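PDB 1VL0: DTDP-4-dehydrorhamnose reductase, rfbD ortholog from Clostridium acetobutylicum, which probably reduces dTDP-6-deoxy-L-lyxo-4-hexulose to dTDP-L-rhamnose with a nicotinamide cofactor, the final step in making this activated sugar. Local coordinates for residues Leu47-Val52 with Val67-Ala72; Glu81-Ala86 with Gly138-Glu143; Ala230-Arg235 with Arg277-Ser282. All blocks are in the same frame, centred on the assembly; numbering follows the deposited sequence.

The three contacts illustrate how chemistry follows position in a fold. Contacts 1 and 2 belong to the dinucleotide-binding half, touch through Ala72 and Lys141, and both meet NAI: the first is a small, buried, mostly apolar meeting of a loop and a strand end round one isoleucine methyl, the second a partly buried packing of two helices that sends a lysine to the ribose by the nicotinamide. Contact 3 lies on the other side of the chain's centre, its centre about 32 Å from that of contact 1. There a buried glutamate, held by an arginine of its own helix, packs on a tryptophan and meets an exposed lysine through water.

Contact 1. Residues Leu47-Val52 with Val67-Ala72. With NAI (1,4-dihydronicotinamide adenine dinucleotide), chain D.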
loop_
_atom_site.group_PDB
_atom_site.type_symbol
_atom_site.label_atom_id
_atom_site.label_comp_id
_atom_site.label_asym_id
_atom_site.label_seq_id
_atom_site.Cartn_x
_atom_site.Cartn_y
_atom_site.Cartn_z
ATOM N N LEU A 47 -8.948 -14.440 24.264
ATOM C CA LEU A 47 -7.961 -13.599 23.632
ATOM C C LEU A 47 -8.643 -12.348 23.142
ATOM O O LEU A 47 -9.441 -12.388 22.204
ATOM C CB LEU A 47 -7.334 -14.294 22.408
ATOM C CG LEU A 47 -6.270 -13.477 21.675
ATOM C CD1 LEU A 47 -5.119 -13.147 22.589
ATOM C CD2 LEU A 47 -5.771 -14.219 20.455
ATOM N N ASP A 48 -8.301 -11.251 23.781
ATOM C CA ASP A 48 -8.741 -9.930 23.369
ATOM C C ASP A 48 -7.798 -9.411 22.298
ATOM O O ASP A 48 -6.662 -9.067 22.562
ATOM C CB ASP A 48 -8.722 -9.002 24.582
ATOM C CG ASP A 48 -9.255 -7.623 24.258
ATOM O OD1 ASP A 48 -9.485 -7.330 23.065
ATOM O OD2 ASP A 48 -9.496 -6.779 25.138
ATOM N N ILE A 49 -8.273 -9.365 21.067
ATOM C CA ILE A 49 -7.419 -9.037 19.953
ATOM C C ILE A 49 -6.956 -7.578 19.935
ATOM O O ILE A 49 -6.025 -7.269 19.214
ATOM C CB ILE A 49 -8.073 -9.419 18.595
ATOM C CG1 ILE A 49 -9.245 -8.492 18.235
ATOM C CG2 ILE A 49 -8.508 -10.893 18.580
ATOM C CD1 ILE A 49 -9.809 -8.809 16.837
ATOM N N THR A 50 -7.578 -6.703 20.735
ATOM C CA THR A 50 -7.204 -5.297 20.771
ATOM C C THR A 50 -6.000 -5.036 21.667
ATOM O O THR A 50 -5.494 -3.918 21.677
ATOM C CB THR A 50 -8.347 -4.397 21.260
ATOM O OG1 THR A 50 -8.660 -4.697 22.622
ATOM C CG2 THR A 50 -9.611 -4.673 20.517
ATOM N N ASN A 51 -5.530 -6.074 22.362
ATOM C CA ASN A 51 -4.433 -5.983 23.280
ATOM C C ASN A 51 -3.157 -6.570 22.705
ATOM O O ASN A 51 -3.023 -7.794 22.604
ATOM C CB ASN A 51 -4.802 -6.759 24.547
ATOM C CG ASN A 51 -3.790 -6.565 25.689
ATOM O OD1 ASN A 51 -2.566 -6.633 25.523
ATOM N ND2 ASN A 51 -4.320 -6.302 26.853
ATOM N N VAL A 52 -2.188 -5.707 22.411
ATOM C CA VAL A 52 -1.024 -6.116 21.609
ATOM C C VAL A 52 -0.154 -7.122 22.336
ATOM O O VAL A 52 0.252 -8.120 21.772
ATOM C CB VAL A 52 -0.181 -4.896 21.083
ATOM C CG1 VAL A 52 0.351 -4.062 22.159
ATOM C CG2 VAL A 52 0.970 -5.362 20.214
ATOM N N VAL A 67 -4.404 -17.665 11.109
ATOM C CA VAL A 67 -5.398 -17.049 11.941
ATOM C C VAL A 67 -6.504 -16.611 11.009
ATOM O O VAL A 67 -6.260 -16.004 9.958
ATOM C CB VAL A 67 -4.846 -15.858 12.814
ATOM C CG1 VAL A 67 -4.189 -14.773 11.983
ATOM C CG2 VAL A 67 -5.971 -15.215 13.692
ATOM N N ILE A 68 -7.733 -16.948 11.388
ATOM C CA ILE A 68 -8.921 -16.441 10.752
ATOM C C ILE A 68 -9.613 -15.489 11.698
ATOM O O ILE A 68 -10.100 -15.878 12.747
ATOM C CB ILE A 68 -9.888 -17.568 10.348
ATOM C CG1 ILE A 68 -9.168 -18.570 9.464
ATOM C CG2 ILE A 68 -11.040 -17.049 9.531
ATOM C CD1 ILE A 68 -9.945 -19.841 9.163
ATOM N N ASN A 69 -9.703 -14.227 11.292
ATOM C CA ASN A 69 -10.287 -13.247 12.182
ATOM C C ASN A 69 -11.748 -12.973 11.855
ATOM O O ASN A 69 -12.056 -12.289 10.857
ATOM C CB ASN A 69 -9.528 -11.942 12.146
ATOM C CG ASN A 69 -10.106 -10.946 13.087
ATOM O OD1 ASN A 69 -10.613 -11.322 14.144
ATOM N ND2 ASN A 69 -10.009 -9.685 12.753
ATOM N N CYS A 70 -12.637 -13.489 12.713
ATOM C CA CYS A 70 -14.084 -13.303 12.571
ATOM C C CYS A 70 -14.628 -12.310 13.580
ATOM O O CYS A 70 -15.819 -12.059 13.611
ATOM C CB CYS A 70 -14.811 -14.640 12.736
ATOM S SG CYS A 70 -14.218 -15.898 11.582
ATOM N N ALA A 71 -13.756 -11.759 14.413
ATOM C CA ALA A 71 -14.174 -10.804 15.444
ATOM C C ALA A 71 -14.402 -9.449 14.791
ATOM O O ALA A 71 -13.615 -9.041 13.960
ATOM C CB ALA A 71 -13.093 -10.668 16.477
ATOM N N ALA A 72 -15.453 -8.749 15.193
ATOM C CA ALA A 72 -15.694 -7.405 14.723
ATOM C C ALA A 72 -16.710 -6.729 15.615
ATOM O O ALA A 72 -17.376 -7.398 16.343
ATOM C CB ALA A 72 -16.205 -7.437 13.292
HETATM P PA NAI D . -20.756 -11.885 14.890
HETATM O O1A NAI D . -21.191 -10.535 15.386
HETATM O O2A NAI D . -21.872 -12.896 14.798
HETATM O O5B NAI D . -19.516 -12.332 15.806
HETATM C C5B NAI D . -18.448 -11.418 15.957
HETATM C C4B NAI D . -17.588 -11.779 17.161
HETATM O O4B NAI D . -16.768 -10.666 17.513
HETATM C C3B NAI D . -18.350 -12.102 18.444
HETATM O O3B NAI D . -18.188 -13.466 18.787
HETATM C C2B NAI D . -17.698 -11.156 19.463
HETATM O O2B NAI D . -17.708 -11.610 20.810
HETATM C C1B NAI D . -16.319 -10.998 18.813
HETATM N N9A NAI D . -15.377 -10.022 19.391
HETATM C C8A NAI D . -15.681 -8.731 19.723
HETATM N N7A NAI D . -14.579 -8.158 20.248
HETATM C C5A NAI D . -13.566 -9.054 20.287
HETATM C C6A NAI D . -12.248 -8.956 20.737
HETATM N N6A NAI D . -11.785 -7.834 21.265
HETATM N N1A NAI D . -11.422 -10.054 20.644
HETATM C C2A NAI D . -11.906 -11.245 20.093
HETATM N N3A NAI D . -13.209 -11.354 19.677
HETATM C C4A NAI D . -14.046 -10.260 19.752
HETATM O O3 NAI D . -20.005 -11.678 13.488
HETATM P PN NAI D . -20.422 -12.296 12.050
HETATM O O1N NAI D . -19.854 -13.647 11.877
HETATM O O2N NAI D . -21.824 -11.913 11.772
HETATM O O5D NAI D . -19.406 -11.428 11.136
HETATM C C5D NAI D . -18.195 -12.031 10.702
HETATM C C4D NAI D . -17.424 -11.051 9.858
HETATM O O4D NAI D . -18.190 -10.623 8.712
HETATM C C3D NAI D . -17.024 -9.797 10.635
HETATM O O3D NAI D . -15.657 -9.639 10.378
HETATM C C2D NAI D . -17.860 -8.664 10.041
HETATM O O2D NAI D . -17.283 -7.362 10.016
HETATM C C1D NAI D . -18.082 -9.201 8.623
HETATM N N1N NAI D . -19.305 -8.710 7.991
HETATM C C2N NAI D . -20.519 -9.178 8.439
HETATM C C3N NAI D . -21.672 -8.717 7.805
HETATM C C7N NAI D . -23.012 -8.905 8.453
HETATM O O7N NAI D . -24.147 -8.708 7.653
HETATM N N7N NAI D . -23.102 -9.249 9.744
HETATM C C4N NAI D . -21.574 -7.809 6.742
HETATM C C5N NAI D . -20.336 -7.343 6.301
HETATM C C6N NAI D . -19.208 -7.821 6.961
#
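The adenine pocket of a Rossmann-type nucleotide-binding domain is built here from the loop before helix 52-62 and the end of parallel strand 66-69 with the loop that follows it. They meet beside the adenine at a single methyl: Ile49 CD1 lies 3.8 Å from Ala71 CB and equally close to Asn69 OD1. With CG1 between its backbone N and carbonyl carbon (chi1 71°), Ile49 sends CD1 across to the strand end while CG1 and CG2 stay against the pyrimidine part of the base. Ala71 CB presses on the base from the second loop, 3.3 Å from NAI N3A, and Ala72 N donates to NAI O4B. Asn69 OD1 closes an Asx turn by accepting from Ala71 N, which comes from above the carbonyl plane; the same oxygen is paired with Thr18, and Asn69 ND2 with Gln110, fixing the amide. Asp48 forms a second Asx turn, its OD1 taking Thr50 N and OG1 from one face of the carboxylate. That oxygen also accepts from NAI N6A at 3.0 Å, so the loop meets the Watson-Crick edge, N6A and N1A: Ile49 N points almost straight at NAI N1A, 3.3 Å away with an N-H...N angle of 177°.

Contact 2. Residues Glu81-Ala86 with Gly138-Glu143; sequences EQYDLA and GKTKLE. With NAI (1,4-dihydronicotinamide adenine dinucleotide), chain D.
Helix 136-151, which carries the Tyr-Xaa-Xaa-Xaa-Lys motif of the short-chain dehydrogenase family as Tyr137 and Lys141, packs here against the start of helix 83-104 through one small-residue contact. Thr140 is the centre of it. Its CG2 lies 3.8 Å from Ala86 CB and its CB 3.7 Å from Ala86 O; the small side chains allow the CA atoms of Ala86 and Thr140 to come within 6.3 Å. With OG1 between the backbone N and the carbonyl carbon (chi1 61°), the hydroxyl can turn back to bond to Ala136 O; the same oxygen is bonded to Asn90 ND2 of helix 83-104, so both branches serve the helix pair. Tyr83 extends the apolar patch: its CE1 approaches Thr140 CG2 obliquely at 4.0 Å, and its OH reaches the aliphatic start of Lys139, which it crosses at about a right angle. Beyond that start the Lys139 chain bends at chi2 and carries NZ to Glu143 OE2, a salt bridge of 2.7 Å; NZ also bonds to Phe128 O of the second subunit. Lys141 passes Asn90 on its way to the cofactor, bent at chi2 and chi3 to bring NZ 3.0 Å from NAI O2D and 3.2 Å from NAI O3D. The ammonium is also held by Ile111 O. The two helices lie side by side against the central sheet, helix 83-104 on Asn69 of strand 66-69 and helix 136-151 on Gln110 and Thr113 of strand 107-113.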
loop_
_atom_site.group_PDB
_atom_site.type_symbol
_atom_site.label_atom_id
_atom_site.label_comp_id
_atom_site.label_asym_id
_atom_site.label_seq_id
_atom_site.Cartn_x
_atom_site.Cartn_y
_atom_site.Cartn_z
ATOM N N GLU A 81 -21.288 6.233 17.254
ATOM C CA GLU A 81 -21.135 6.812 18.600
ATOM C C GLU A 81 -20.005 6.178 19.419
ATOM O O GLU A 81 -19.634 6.715 20.445
ATOM C CB GLU A 81 -22.472 6.748 19.378
ATOM C CG GLU A 81 -22.896 5.347 19.829
ATOM C CD GLU A 81 -24.360 5.238 20.334
ATOM O OE1 GLU A 81 -24.595 5.396 21.560
ATOM O OE2 GLU A 81 -25.278 4.935 19.516
ATOM N N GLN A 82 -19.475 5.042 18.957
ATOM C CA GLN A 82 -18.343 4.366 19.594
ATOM C C GLN A 82 -17.153 4.240 18.642
ATOM O O GLN A 82 -16.646 3.164 18.455
ATOM C CB GLN A 82 -18.766 2.976 20.029
ATOM C CG GLN A 82 -20.042 2.930 20.855
ATOM C CD GLN A 82 -20.341 1.527 21.428
ATOM O OE1 GLN A 82 -20.077 0.502 20.800
ATOM N NE2 GLN A 82 -20.881 1.496 22.639
ATOM N N TYR A 83 -16.690 5.353 18.085
ATOM C CA TYR A 83 -15.642 5.374 17.062
ATOM C C TYR A 83 -14.319 4.790 17.570
ATOM O O TYR A 83 -13.671 4.014 16.872
ATOM C CB TYR A 83 -15.456 6.813 16.564
ATOM C CG TYR A 83 -15.464 6.973 15.061
ATOM C CD1 TYR A 83 -14.619 6.194 14.253
ATOM C CD2 TYR A 83 -16.294 7.902 14.436
ATOM C CE1 TYR A 83 -14.599 6.332 12.868
ATOM C CE2 TYR A 83 -16.269 8.059 13.048
ATOM C CZ TYR A 83 -15.407 7.279 12.278
ATOM O OH TYR A 83 -15.402 7.444 10.913
ATOM N N ASP A 84 -13.933 5.119 18.805
ATOM C CA ASP A 84 -12.674 4.605 19.380
ATOM C C ASP A 84 -12.729 3.085 19.478
ATOM O O ASP A 84 -11.875 2.385 18.988
ATOM C CB ASP A 84 -12.433 5.188 20.759
ATOM C CG ASP A 84 -12.137 6.663 20.724
ATOM O OD1 ASP A 84 -11.992 7.246 19.621
ATOM O OD2 ASP A 84 -12.044 7.322 21.777
ATOM N N LEU A 85 -13.820 2.585 20.028
ATOM C CA LEU A 85 -14.014 1.165 20.167
ATOM C C LEU A 85 -14.084 0.460 18.821
ATOM O O LEU A 85 -13.540 -0.627 18.669
ATOM C CB LEU A 85 -15.278 0.884 21.009
ATOM C CG LEU A 85 -15.518 -0.602 21.325
ATOM C CD1 LEU A 85 -14.354 -1.194 22.109
ATOM C CD2 LEU A 85 -16.820 -0.797 22.096
ATOM N N ALA A 86 -14.763 1.051 17.844
ATOM C CA ALA A 86 -14.767 0.480 16.495
ATOM C C ALA A 86 -13.349 0.377 15.917
ATOM O O ALA A 86 -13.009 -0.604 15.284
ATOM C CB ALA A 86 -15.642 1.326 15.585
ATOM N N GLY A 138 -17.602 1.217 8.147
ATOM C CA GLY A 138 -16.838 0.986 6.930
ATOM C C GLY A 138 -15.397 1.493 6.997
ATOM O O GLY A 138 -14.454 0.865 6.510
ATOM N N LYS A 139 -15.232 2.661 7.586
ATOM C CA LYS A 139 -13.929 3.309 7.656
ATOM C C LYS A 139 -12.976 2.496 8.523
ATOM O O LYS A 139 -11.838 2.282 8.161
ATOM C CB LYS A 139 -14.090 4.734 8.207
ATOM C CG LYS A 139 -12.776 5.415 8.635
ATOM C CD LYS A 139 -11.731 5.551 7.481
ATOM C CE LYS A 139 -10.500 6.361 7.950
ATOM N NZ LYS A 139 -9.535 6.683 6.825
ATOM N N THR A 140 -13.468 2.050 9.666
ATOM C CA THR A 140 -12.653 1.227 10.603
ATOM C C THR A 140 -12.331 -0.159 10.072
ATOM O O THR A 140 -11.244 -0.654 10.284
ATOM C CB THR A 140 -13.343 1.096 11.977
ATOM O OG1 THR A 140 -14.633 0.438 11.860
ATOM C CG2 THR A 140 -13.584 2.487 12.599
ATOM N N LYS A 141 -13.279 -0.795 9.392
ATOM C CA LYS A 141 -13.012 -2.076 8.741
ATOM C C LYS A 141 -12.001 -1.876 7.615
ATOM O O LYS A 141 -11.134 -2.685 7.427
ATOM C CB LYS A 141 -14.285 -2.699 8.158
ATOM C CG LYS A 141 -15.330 -3.129 9.163
ATOM C CD LYS A 141 -14.860 -4.386 9.945
ATOM C CE LYS A 141 -14.756 -5.637 9.062
ATOM N NZ LYS A 141 -14.314 -6.811 9.872
ATOM N N LEU A 142 -12.106 -0.797 6.860
ATOM C CA LEU A 142 -11.112 -0.525 5.800
ATOM C C LEU A 142 -9.685 -0.367 6.334
ATOM O O LEU A 142 -8.738 -0.886 5.774
ATOM C CB LEU A 142 -11.473 0.711 5.001
ATOM C CG LEU A 142 -10.474 1.071 3.895
ATOM C CD1 LEU A 142 -10.439 0.079 2.794
ATOM C CD2 LEU A 142 -10.821 2.434 3.321
ATOM N N GLU A 143 -9.545 0.373 7.410
ATOM C CA GLU A 143 -8.246 0.559 8.003
ATOM C C GLU A 143 -7.702 -0.775 8.505
ATOM O O GLU A 143 -6.499 -1.018 8.432
ATOM C CB GLU A 143 -8.299 1.619 9.118
ATOM C CG GLU A 143 -8.592 3.017 8.573
ATOM C CD GLU A 143 -7.533 3.546 7.611
ATOM O OE1 GLU A 143 -6.339 3.063 7.649
ATOM O OE2 GLU A 143 -7.893 4.479 6.847
HETATM P PA NAI D . -20.756 -11.885 14.890
HETATM O O1A NAI D . -21.191 -10.535 15.386
HETATM O O2A NAI D . -21.872 -12.896 14.798
HETATM O O5B NAI D . -19.516 -12.332 15.806
HETATM C C5B NAI D . -18.448 -11.418 15.957
HETATM C C4B NAI D . -17.588 -11.779 17.161
HETATM O O4B NAI D . -16.768 -10.666 17.513
HETATM C C3B NAI D . -18.350 -12.102 18.444
HETATM O O3B NAI D . -18.188 -13.466 18.787
HETATM C C2B NAI D . -17.698 -11.156 19.463
HETATM O O2B NAI D . -17.708 -11.610 20.810
HETATM C C1B NAI D . -16.319 -10.998 18.813
HETATM N N9A NAI D . -15.377 -10.022 19.391
HETATM C C8A NAI D . -15.681 -8.731 19.723
HETATM N N7A NAI D . -14.579 -8.158 20.248
HETATM C C5A NAI D . -13.566 -9.054 20.287
HETATM C C6A NAI D . -12.248 -8.956 20.737
HETATM N N6A NAI D . -11.785 -7.834 21.265
HETATM N N1A NAI D . -11.422 -10.054 20.644
HETATM C C2A NAI D . -11.906 -11.245 20.093
HETATM N N3A NAI D . -13.209 -11.354 19.677
HETATM C C4A NAI D . -14.046 -10.260 19.752
HETATM O O3 NAI D . -20.005 -11.678 13.488
HETATM P PN NAI D . -20.422 -12.296 12.050
HETATM O O1N NAI D . -19.854 -13.647 11.877
HETATM O O2N NAI D . -21.824 -11.913 11.772
HETATM O O5D NAI D . -19.406 -11.428 11.136
HETATM C C5D NAI D . -18.195 -12.031 10.702
HETATM C C4D NAI D . -17.424 -11.051 9.858
HETATM O O4D NAI D . -18.190 -10.623 8.712
HETATM C C3D NAI D . -17.024 -9.797 10.635
HETATM O O3D NAI D . -15.657 -9.639 10.378
HETATM C C2D NAI D . -17.860 -8.664 10.041
HETATM O O2D NAI D . -17.283 -7.362 10.016
HETATM C C1D NAI D . -18.082 -9.201 8.623
HETATM N N1N NAI D . -19.305 -8.710 7.991
HETATM C C2N NAI D . -20.519 -9.178 8.439
HETATM C C3N NAI D . -21.672 -8.717 7.805
HETATM C C7N NAI D . -23.012 -8.905 8.453
HETATM O O7N NAI D . -24.147 -8.708 7.653
HETATM N N7N NAI D . -23.102 -9.249 9.744
HETATM C C4N NAI D . -21.574 -7.809 6.742
HETATM C C5N NAI D . -20.336 -7.343 6.301
HETATM C C6N NAI D . -19.208 -7.821 6.961
#

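Contact 3. Residues Ala230-Arg235 with Arg277-Ser282; sequences AVEIFR and REWKES
Glu232, Lys280 and Trp279 join helices 226-237 and 279-290 in the C-terminal region, which in extended short-chain dehydrogenases typically forms the substrate domain; the Trp279 side chain is about 13 Å from NAI. Glu232 gives up the most surface. With CG anti to the backbone N (chi1 179°) and a bend at chi2, it sets its methylenes against the indole and its carboxylate beside the lysine. CB lies 3.9 Å from Trp279 CH2 in an oblique approach; the carboxylate beyond is turned 74° from the indole plane. Lys280 runs extended across the glutamate at about a right angle, its CD 3.8 Å from Glu232 OE2, and its CG lies over the centre of the Trp279 ring, 3.6 Å above the plane. Lys280 NZ stops 4.3 Å from Glu232 OE1; water 1 fills in, donating to OE1 and accepting from NZ. Water 2 donates to Lys280 O at 2.8 Å, but it sits too close to Glu232 OE2 to be trusted, so this second bridge is doubtful. Arg235 grips the carboxylate with NE to OE1 and NH2 to OE2, both 3.0 Å, in the guanidinium plane but from above the carboxylate plane, which fixes the carboxylate's rotation and probably favours the ionised form. Trp279 also rests on Thr193 and Pro194 of strand 191-196, while Ala230, Ile233 and Phe234 meet Met174 of helix 170-180.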
loop_
_atom_site.group_PDB
_atom_site.type_symbol
_atom_site.label_atom_id
_atom_site.label_comp_id
_atom_site.label_asym_id
_atom_site.label_seq_id
_atom_site.Cartn_x
_atom_site.Cartn_y
_atom_site.Cartn_z
ATOM N N ALA A 230 -36.982 -10.294 2.483
ATOM C CA ALA A 230 -38.093 -10.527 3.418
ATOM C C ALA A 230 -39.216 -11.343 2.763
ATOM O O ALA A 230 -39.712 -12.314 3.336
ATOM C CB ALA A 230 -38.624 -9.208 3.938
ATOM N N VAL A 231 -39.606 -10.962 1.554
ATOM C CA VAL A 231 -40.660 -11.648 0.834
ATOM C C VAL A 231 -40.308 -13.125 0.626
ATOM O O VAL A 231 -41.163 -14.009 0.773
ATOM C CB VAL A 231 -40.936 -10.929 -0.527
ATOM C CG1 VAL A 231 -41.871 -11.751 -1.428
ATOM C CG2 VAL A 231 -41.586 -9.601 -0.254
ATOM N N GLU A 232 -39.057 -13.416 0.313
ATOM C CA GLU A 232 -38.652 -14.804 0.136
ATOM C C GLU A 232 -38.627 -15.538 1.462
ATOM O O GLU A 232 -39.034 -16.681 1.509
ATOM C CB GLU A 232 -37.323 -14.894 -0.581
ATOM C CG GLU A 232 -36.780 -16.304 -0.818
ATOM C CD GLU A 232 -37.528 -17.092 -1.885
ATOM O OE1 GLU A 232 -38.508 -16.592 -2.483
ATOM O OE2 GLU A 232 -37.099 -18.226 -2.138
ATOM N N ILE A 233 -38.164 -14.887 2.524
ATOM C CA ILE A 233 -38.168 -15.496 3.879
ATOM C C ILE A 233 -39.584 -15.963 4.261
ATOM O O ILE A 233 -39.780 -17.098 4.741
ATOM C CB ILE A 233 -37.654 -14.502 4.941
ATOM C CG1 ILE A 233 -36.121 -14.277 4.803
ATOM C CG2 ILE A 233 -37.935 -15.002 6.346
ATOM C CD1 ILE A 233 -35.602 -13.001 5.461
ATOM N N PHE A 234 -40.567 -15.081 4.058
ATOM C CA PHE A 234 -41.957 -15.392 4.416
ATOM C C PHE A 234 -42.622 -16.420 3.460
ATOM O O PHE A 234 -43.384 -17.294 3.902
ATOM C CB PHE A 234 -42.773 -14.095 4.524
ATOM C CG PHE A 234 -42.283 -13.172 5.614
ATOM C CD1 PHE A 234 -42.003 -13.663 6.895
ATOM C CD2 PHE A 234 -42.089 -11.816 5.357
ATOM C CE1 PHE A 234 -41.554 -12.814 7.892
ATOM C CE2 PHE A 234 -41.647 -10.938 6.363
ATOM C CZ PHE A 234 -41.376 -11.439 7.634
ATOM N N ARG A 235 -42.247 -16.373 2.176
ATOM C CA ARG A 235 -42.620 -17.436 1.259
ATOM C C ARG A 235 -42.113 -18.815 1.707
ATOM O O ARG A 235 -42.863 -19.807 1.716
ATOM C CB ARG A 235 -42.135 -17.134 -0.148
ATOM C CG ARG A 235 -42.728 -18.044 -1.206
ATOM C CD ARG A 235 -42.024 -18.028 -2.554
ATOM N NE ARG A 235 -40.686 -18.636 -2.517
ATOM C CZ ARG A 235 -40.430 -19.938 -2.623
ATOM N NH1 ARG A 235 -41.385 -20.815 -2.777
ATOM N NH2 ARG A 235 -39.191 -20.378 -2.535
ATOM N N ARG A 277 -23.413 -20.202 -3.978
ATOM C CA ARG A 277 -24.648 -20.584 -4.603
ATOM C C ARG A 277 -25.538 -19.379 -4.752
ATOM O O ARG A 277 -25.319 -18.329 -4.149
ATOM C CB ARG A 277 -25.372 -21.646 -3.760
ATOM C CG ARG A 277 -24.630 -22.945 -3.662
ATOM C CD ARG A 277 -25.142 -23.834 -2.610
ATOM N NE ARG A 277 -24.965 -23.239 -1.295
ATOM C CZ ARG A 277 -25.345 -23.787 -0.167
ATOM N NH1 ARG A 277 -25.954 -24.959 -0.162
ATOM N NH2 ARG A 277 -25.098 -23.163 0.965
ATOM N N GLU A 278 -26.549 -19.550 -5.575
ATOM C CA GLU A 278 -27.614 -18.549 -5.737
ATOM C C GLU A 278 -28.243 -18.306 -4.366
ATOM O O GLU A 278 -28.467 -19.244 -3.597
ATOM C CB GLU A 278 -28.683 -19.088 -6.701
ATOM C CG GLU A 278 -28.273 -19.171 -8.157
ATOM C CD GLU A 278 -28.113 -17.810 -8.799
ATOM O OE1 GLU A 278 -28.768 -16.815 -8.338
ATOM O OE2 GLU A 278 -27.315 -17.751 -9.770
ATOM N N TRP A 279 -28.573 -17.043 -4.092
ATOM C CA TRP A 279 -28.941 -16.659 -2.765
ATOM C C TRP A 279 -30.174 -17.401 -2.273
ATOM O O TRP A 279 -30.240 -17.815 -1.142
ATOM C CB TRP A 279 -29.086 -15.143 -2.688
ATOM C CG TRP A 279 -30.259 -14.493 -3.340
ATOM C CD1 TRP A 279 -30.310 -13.949 -4.594
ATOM C CD2 TRP A 279 -31.535 -14.232 -2.740
ATOM N NE1 TRP A 279 -31.539 -13.377 -4.815
ATOM C CE2 TRP A 279 -32.321 -13.541 -3.703
ATOM C CE3 TRP A 279 -32.112 -14.534 -1.498
ATOM C CZ2 TRP A 279 -33.643 -13.148 -3.457
ATOM C CZ3 TRP A 279 -33.379 -14.146 -1.244
ATOM C CH2 TRP A 279 -34.155 -13.431 -2.230
ATOM N N LYS A 280 -31.123 -17.661 -3.147
ATOM C CA LYS A 280 -32.361 -18.354 -2.718
ATOM C C LYS A 280 -32.131 -19.796 -2.308
ATOM O O LYS A 280 -32.797 -20.320 -1.422
ATOM C CB LYS A 280 -33.395 -18.288 -3.830
ATOM C CG LYS A 280 -34.035 -16.897 -3.938
ATOM C CD LYS A 280 -35.058 -16.882 -5.011
ATOM C CE LYS A 280 -35.713 -15.507 -5.128
ATOM N NZ LYS A 280 -36.697 -15.550 -6.241
ATOM N N GLU A 281 -31.164 -20.436 -2.943
ATOM C CA GLU A 281 -30.797 -21.806 -2.598
ATOM C C GLU A 281 -30.142 -21.899 -1.206
ATOM O O GLU A 281 -30.445 -22.783 -0.424
ATOM C CB GLU A 281 -29.858 -22.336 -3.673
ATOM C CG GLU A 281 -29.444 -23.786 -3.533
ATOM C CD GLU A 281 -28.479 -24.260 -4.637
ATOM O OE1 GLU A 281 -28.287 -23.530 -5.644
ATOM O OE2 GLU A 281 -27.894 -25.362 -4.470
ATOM N N SER A 282 -29.193 -21.000 -0.934
ATOM C CA SER A 282 -28.546 -20.921 0.321
ATOM C C SER A 282 -29.547 -20.628 1.427
ATOM O O SER A 282 -29.480 -21.182 2.531
ATOM C CB SER A 282 -27.470 -19.829 0.276
ATOM O OG SER A 282 -26.404 -20.234 -0.548
HETATM O O HOH W 1 -38.626 -17.397 -4.931
HETATM O O HOH W 2 -35.605 -20.139 -1.852
#